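Local coordinates for protein major centromere autoantigen B (Homo sapiens, PDB 1UFI) that forms, through this C-terminal domain, the homodimer of the centromere protein CENP-B, a DNA-binding protein, each chain contributing a pair of helices, at residues D30-Q33 against S34-H38; P5-F9 against G10-A14. All blocks are in the same frame, centred on the assembly; numbering follows the deposited sequence.

Both contacts are local, each lying within one continuous stretch, and they sit on opposite sides of the chain's centre, their own centres about 21 Å apart and their nearest atoms about 9 Å apart. Contact 2 opens helix 9-23; contact 1 forms the first turns of helix 30-49. Each is partly buried, with two buried residues: V32 and I36 in contact 1, P7 and A12 in contact 2. The chemistry follows position. Residues 30-38 rely on regular main-chain bonds plus an arginine-histidine overlap, whereas 5-14 add side-chain capping and a Met-aromatic contact where the helix starts. Both also touch the second subunit.

Contact 1: residues D30-Q33 against S34-H38; sequences DRVQ and SHILH
The side chains of R31 and H35, four residues apart on one helical face, make the principal side-chain overlap. R31 CG lies 3.6 Å from H35 CE1, so the aliphatic part of the arginine does the touching. With CG anti to the backbone N (chi1 -159°) and the chain bent at chi2 and chi3, R31 sets its guanidinium beside the NE2 end of the imidazole; H35 NE2 lies over one guanidinium face, near its rim, and the two planes are 62° apart. This is an angled overlap and not a stack. R31 O lies over one face of the same ring, off toward the rim, 3.1 Å from H35 CG.

Main-chain bonds supply the regular framework. S34 N, H35 N, I36 N and L37 N donate to D30 O, R31 O, V32 O and Q33 O respectively, the i to i+4 pattern of an alpha helix. The H35 N to R31 O bond is 2.9 Å, with an N-H...O angle of 159°.

Apolar contact is slighter: V32 CG1 and I36 CD1 approach to 4.4 Å. Separately, L37 CD1 meets the aliphatic CG of Q33 at 4.2 Å.

V32 and I36 pack against L23 of helix 9-23, and I36 also reaches F16. Across the dimer interface, H35 ND1 is hydrogen-bonded to D42 OD2 of the second subunit, and the H35 ring meets H38 of that subunit, so this start of helix 30-49 lies between helix 9-23 and the partner chain.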
ATOM      1  N   ASP A  30      -4.176 -15.856   0.303  1.00 26.43           N
ATOM      2  CA  ASP A  30      -2.681 -15.798   0.304  1.00 27.00           C
ATOM      3  C   ASP A  30      -2.081 -14.897  -0.742  1.00 24.67           C
ATOM      4  O   ASP A  30      -0.963 -14.437  -0.557  1.00 23.65           O
ATOM      5  CB  ASP A  30      -2.046 -17.173   0.044  1.00 28.46           C
ATOM      6  CG  ASP A  30      -2.285 -18.160   1.187  1.00 34.26           C
ATOM      7  OD1 ASP A  30      -2.587 -17.723   2.327  1.00 38.57           O
ATOM      8  OD2 ASP A  30      -2.166 -19.401   1.029  1.00 40.39           O
ATOM      9  N   ARG A  31      -2.768 -14.696  -1.852  1.00 24.85           N
ATOM     10  CA  ARG A  31      -2.309 -13.766  -2.867  1.00 24.57           C
ATOM     11  C   ARG A  31      -2.317 -12.346  -2.352  1.00 22.58           C
ATOM     12  O   ARG A  31      -1.366 -11.579  -2.602  1.00 20.10           O
ATOM     13  CB  ARG A  31      -3.188 -13.850  -4.093  1.00 27.51           C
ATOM     14  CG  ARG A  31      -2.532 -13.325  -5.375  1.00 33.03           C
ATOM     15  CD  ARG A  31      -2.816 -14.207  -6.602  1.00 43.81           C
ATOM     16  NE  ARG A  31      -3.218 -13.421  -7.772  1.00 48.86           N
ATOM     17  CZ  ARG A  31      -2.378 -12.981  -8.709  1.00 51.94           C
ATOM     18  NH1 ARG A  31      -1.071 -13.210  -8.617  1.00 54.30           N
ATOM     19  NH2 ARG A  31      -2.842 -12.288  -9.734  1.00 53.23           N
ATOM     20  N   VAL A  32      -3.391 -11.970  -1.646  1.00 20.65           N
ATOM     21  CA  VAL A  32      -3.433 -10.603  -1.037  1.00 17.67           C
ATOM     22  C   VAL A  32      -2.325 -10.444  -0.002  1.00 16.99           C
ATOM     23  O   VAL A  32      -1.659  -9.411   0.028  1.00 17.27           O
ATOM     24  CB  VAL A  32      -4.863 -10.288  -0.411  1.00 16.51           C
ATOM     25  CG1 VAL A  32      -4.855  -8.842   0.170  1.00 16.10           C
ATOM     26  CG2 VAL A  32      -5.892 -10.433  -1.523  1.00 17.65           C
ATOM     27  N   GLN A  33      -2.131 -11.435   0.864  1.00 17.61           N
ATOM     28  CA  GLN A  33      -1.091 -11.383   1.853  1.00 19.32           C
ATOM     29  C   GLN A  33       0.251 -11.141   1.170  1.00 18.85           C
ATOM     30  O   GLN A  33       1.086 -10.366   1.646  1.00 18.38           O
ATOM     31  CB  GLN A  33      -1.032 -12.695   2.601  1.00 21.23           C
ATOM     32  CG  GLN A  33      -0.502 -12.538   4.021  1.00 31.08           C
ATOM     33  CD  GLN A  33      -1.651 -12.136   4.961  1.00 37.43           C
ATOM     34  OE1 GLN A  33      -1.556 -11.148   5.694  1.00 40.86           O
ATOM     35  NE2 GLN A  33      -2.755 -12.878   4.884  1.00 42.01           N
ATOM     36  N   SER A  34       0.466 -11.882   0.102  1.00 18.59           N
ATOM     37  CA  SER A  34       1.732 -11.787  -0.649  1.00 18.01           C
ATOM     38  C   SER A  34       1.923 -10.373  -1.215  1.00 17.28           C
ATOM     39  O   SER A  34       3.023  -9.784  -1.160  1.00 17.23           O
ATOM     40  CB  SER A  34       1.752 -12.783  -1.796  1.00 19.37           C
ATOM     41  OG  SER A  34       3.091 -12.736  -2.339  1.00 22.28           O
ATOM     42  N   HIS A  35       0.852  -9.842  -1.779  1.00 15.55           N
ATOM     43  CA  HIS A  35       0.852  -8.487  -2.320  1.00 16.85           C
ATOM     44  C   HIS A  35       1.177  -7.461  -1.243  1.00 16.50           C
ATOM     45  O   HIS A  35       1.905  -6.512  -1.505  1.00 17.23           O
ATOM     46  CB  HIS A  35      -0.512  -8.165  -2.889  1.00 16.44           C
ATOM     47  CG  HIS A  35      -0.851  -8.913  -4.151  1.00 17.75           C
ATOM     48  ND1 HIS A  35      -2.139  -9.016  -4.621  1.00 22.52           N
ATOM     49  CD2 HIS A  35      -0.070  -9.566  -5.047  1.00 20.94           C
ATOM     50  CE1 HIS A  35      -2.148  -9.734  -5.732  1.00 24.24           C
ATOM     51  NE2 HIS A  35      -0.898 -10.046  -6.037  1.00 21.89           N
ATOM     52  N   ILE A  36       0.649  -7.632  -0.031  1.00 15.79           N
ATOM     53  CA  ILE A  36       1.014  -6.756   1.093  1.00 14.37           C
ATOM     54  C   ILE A  36       2.507  -6.835   1.394  1.00 16.21           C
ATOM     55  O   ILE A  36       3.174  -5.795   1.477  1.00 16.08           O
ATOM     56  CB  ILE A  36       0.223  -7.129   2.352  1.00 13.53           C
ATOM     57  CG1 ILE A  36      -1.210  -6.716   2.118  1.00 17.03           C
ATOM     58  CG2 ILE A  36       0.759  -6.344   3.568  1.00 13.13           C
ATOM     59  CD1 ILE A  36      -2.182  -7.289   3.251  1.00 16.95           C
ATOM     60  N   LEU A  37       2.987  -8.074   1.554  1.00 16.49           N
ATOM     61  CA  LEU A  37       4.383  -8.315   1.958  1.00 16.77           C
ATOM     62  C   LEU A  37       5.379  -7.814   0.886  1.00 14.80           C
ATOM     63  O   LEU A  37       6.380  -7.258   1.286  1.00 15.58           O
ATOM     64  CB  LEU A  37       4.621  -9.778   2.329  1.00 18.77           C
ATOM     65  CG  LEU A  37       4.180 -10.049   3.804  1.00 21.90           C
ATOM     66  CD1 LEU A  37       3.546 -11.396   3.991  1.00 31.35           C
ATOM     67  CD2 LEU A  37       5.334  -9.966   4.764  1.00 28.50           C
ATOM     68  N   HIS A  38       5.033  -7.956  -0.394  1.00 15.18           N
ATOM     69  CA  HIS A  38       5.850  -7.407  -1.483  1.00 15.96           C
ATOM     70  C   HIS A  38       5.907  -5.881  -1.455  1.00 15.67           C
ATOM     71  O   HIS A  38       6.976  -5.292  -1.598  1.00 17.00           O
ATOM     72  CB  HIS A  38       5.414  -7.971  -2.841  1.00 16.03           C
ATOM     73  CG  HIS A  38       5.926  -9.366  -3.060  1.00 22.15           C
ATOM     74  ND1 HIS A  38       7.227  -9.620  -3.477  1.00 25.13           N
ATOM     75  CD2 HIS A  38       5.374 -10.569  -2.779  1.00 21.69           C
ATOM     76  CE1 HIS A  38       7.410 -10.938  -3.521  1.00 24.58           C
ATOM     77  NE2 HIS A  38       6.301 -11.533  -3.103  1.00 28.32           N
TER

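Contact 2: residues P5-F9 against G10-A14; sequences PVPSF and GEAMA
F9 overlaps M13 one helical turn on, its ring atom CE1 lying 3.7 Å from M13 CG. Sulfur takes part as well: M13 SD is 4.9 Å from the centroid of the F9 ring and 57° off the ring normal, an oblique Met-aromatic contact. M13 starts with CG anti to its carbonyl carbon (chi1 -58°), then bends at chi2 and chi3, which brings SD within 3.9 Å of F9 CE1. The main chain joins the same two residues, M13 N donating to F9 O.

S8 and E11 form a capping box at the start of helix 9-23, with S8 as the N-cap. The stronger arm runs from S8 N to E11 OE2, 2.9 Å long with an N-H...O angle of 161°; the donor comes from above the carboxylate plane. The return arm, E11 N to S8 OG, is weak at 3.5 Å, although nearly straight. With CG beside its own backbone N and the chain extended beyond it, E11 runs back along the S8 hydroxyl, and OE2 meets S8 N. A12 N donates to S8 O, beginning the main-chain bonding of the helix.

P7 completes the local packing: CB lies 3.7 Å from E11 CB, and CG is 4.1 Å from A12 CB. P7 and A12 both pack on Y22 of the second subunit, while F9 touches T47 and M13 touches L43, both on helix 30-49 of their own chain.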
ATOM      1  N   PRO A   5      -0.616  14.443  -0.743  1.00 30.01           N
ATOM      2  CA  PRO A   5       0.725  14.833  -0.258  1.00 30.20           C
ATOM      3  C   PRO A   5       1.795  13.782  -0.510  1.00 30.86           C
ATOM      4  O   PRO A   5       1.438  12.571  -0.607  1.00 31.35           O
ATOM      5  CB  PRO A   5       0.507  14.943   1.260  1.00 30.14           C
ATOM      6  CG  PRO A   5      -0.922  15.248   1.375  1.00 29.90           C
ATOM      7  CD  PRO A   5      -1.569  14.329   0.376  1.00 30.11           C
ATOM      8  N   VAL A   6       3.055  14.223  -0.656  1.00 30.37           N
ATOM      9  CA  VAL A   6       4.199  13.284  -0.573  1.00 28.53           C
ATOM     10  C   VAL A   6       4.743  13.195   0.861  1.00 27.18           C
ATOM     11  O   VAL A   6       5.317  14.141   1.396  1.00 26.82           O
ATOM     12  CB  VAL A   6       5.338  13.533  -1.627  1.00 30.41           C
ATOM     13  CG1 VAL A   6       6.371  12.361  -1.562  1.00 27.63           C
ATOM     14  CG2 VAL A   6       4.721  13.733  -3.046  1.00 29.88           C
ATOM     15  N   PRO A   7       4.534  12.044   1.502  1.00 23.59           N
ATOM     16  CA  PRO A   7       4.901  11.892   2.898  1.00 21.48           C
ATOM     17  C   PRO A   7       6.402  11.611   3.085  1.00 20.63           C
ATOM     18  O   PRO A   7       7.028  11.237   2.136  1.00 20.84           O
ATOM     19  CB  PRO A   7       4.119  10.655   3.332  1.00 21.15           C
ATOM     20  CG  PRO A   7       3.837   9.931   2.129  1.00 24.30           C
ATOM     21  CD  PRO A   7       3.868  10.853   0.944  1.00 23.68           C
ATOM     22  N   SER A   8       6.895  11.737   4.292  1.00 20.82           N
ATOM     23  CA  SER A   8       8.210  11.192   4.625  1.00 19.93           C
ATOM     24  C   SER A   8       8.146   9.664   4.773  1.00 20.04           C
ATOM     25  O   SER A   8       7.055   9.051   4.769  1.00 18.96           O
ATOM     26  CB  SER A   8       8.731  11.806   5.925  1.00 21.75           C
ATOM     27  OG  SER A   8       7.973  11.334   7.046  1.00 18.69           O
ATOM     28  N   PHE A   9       9.313   9.048   4.890  1.00 19.40           N
ATOM     29  CA  PHE A   9       9.402   7.619   4.944  1.00 18.91           C
ATOM     30  C   PHE A   9       8.619   7.044   6.102  1.00 18.59           C
ATOM     31  O   PHE A   9       7.893   6.083   5.901  1.00 17.86           O
ATOM     32  CB  PHE A   9      10.874   7.188   4.888  1.00 18.38           C
ATOM     33  CG  PHE A   9      11.128   5.705   5.073  1.00 20.79           C
ATOM     34  CD1 PHE A   9      10.455   4.700   4.323  1.00 19.93           C
ATOM     35  CD2 PHE A   9      12.130   5.309   5.922  1.00 20.89           C
ATOM     36  CE1 PHE A   9      10.789   3.315   4.513  1.00 18.28           C
ATOM     37  CE2 PHE A   9      12.440   3.946   6.105  1.00 21.13           C
ATOM     38  CZ  PHE A   9      11.767   2.966   5.377  1.00 20.64           C
ATOM     39  N   GLY A  10       8.731   7.661   7.295  1.00 16.67           N
ATOM     40  CA  GLY A  10       8.105   7.194   8.519  1.00 19.25           C
ATOM     41  C   GLY A  10       6.591   7.358   8.392  1.00 18.93           C
ATOM     42  O   GLY A  10       5.867   6.457   8.749  1.00 19.58           O
ATOM     43  N   GLU A  11       6.170   8.490   7.862  1.00 18.74           N
ATOM     44  CA  GLU A  11       4.750   8.753   7.647  1.00 20.25           C
ATOM     45  C   GLU A  11       4.246   7.649   6.694  1.00 19.02           C
ATOM     46  O   GLU A  11       3.198   7.013   6.944  1.00 18.85           O
ATOM     47  CB  GLU A  11       4.563  10.103   6.996  1.00 20.17           C
ATOM     48  CG  GLU A  11       4.758  11.290   7.964  1.00 25.03           C
ATOM     49  CD  GLU A  11       5.037  12.638   7.286  1.00 26.35           C
ATOM     50  OE1 GLU A  11       5.483  13.585   7.987  1.00 34.24           O
ATOM     51  OE2 GLU A  11       4.866  12.810   6.092  1.00 21.66           O
ATOM     52  N   ALA A  12       4.972   7.434   5.604  1.00 19.71           N
ATOM     53  CA  ALA A  12       4.488   6.466   4.598  1.00 18.24           C
ATOM     54  C   ALA A  12       4.293   5.094   5.231  1.00 17.08           C
ATOM     55  O   ALA A  12       3.337   4.345   4.925  1.00 14.54           O
ATOM     56  CB  ALA A  12       5.415   6.401   3.386  1.00 16.33           C
ATOM     57  N   MET A  13       5.228   4.709   6.099  1.00 16.74           N
ATOM     58  CA  MET A  13       5.131   3.397   6.722  1.00 17.86           C
ATOM     59  C   MET A  13       4.000   3.321   7.716  1.00 17.07           C
ATOM     60  O   MET A  13       3.417   2.236   7.886  1.00 17.60           O
ATOM     61  CB  MET A  13       6.485   2.970   7.342  1.00 18.08           C
ATOM     62  CG  MET A  13       7.574   2.945   6.298  1.00 19.44           C
ATOM     63  SD  MET A  13       7.181   1.931   4.741  1.00 21.00           S
ATOM     64  CE  MET A  13       7.191   0.668   5.390  1.00 13.60           C
ATOM     65  N   ALA A  14       3.738   4.439   8.408  1.00 18.27           N
ATOM     66  CA  ALA A  14       2.583   4.520   9.321  1.00 18.19           C
ATOM     67  C   ALA A  14       1.301   4.290   8.538  1.00 18.72           C
ATOM     68  O   ALA A  14       0.445   3.497   8.930  1.00 17.72           O
ATOM     69  CB  ALA A  14       2.551   5.872  10.060  1.00 18.66           C
TER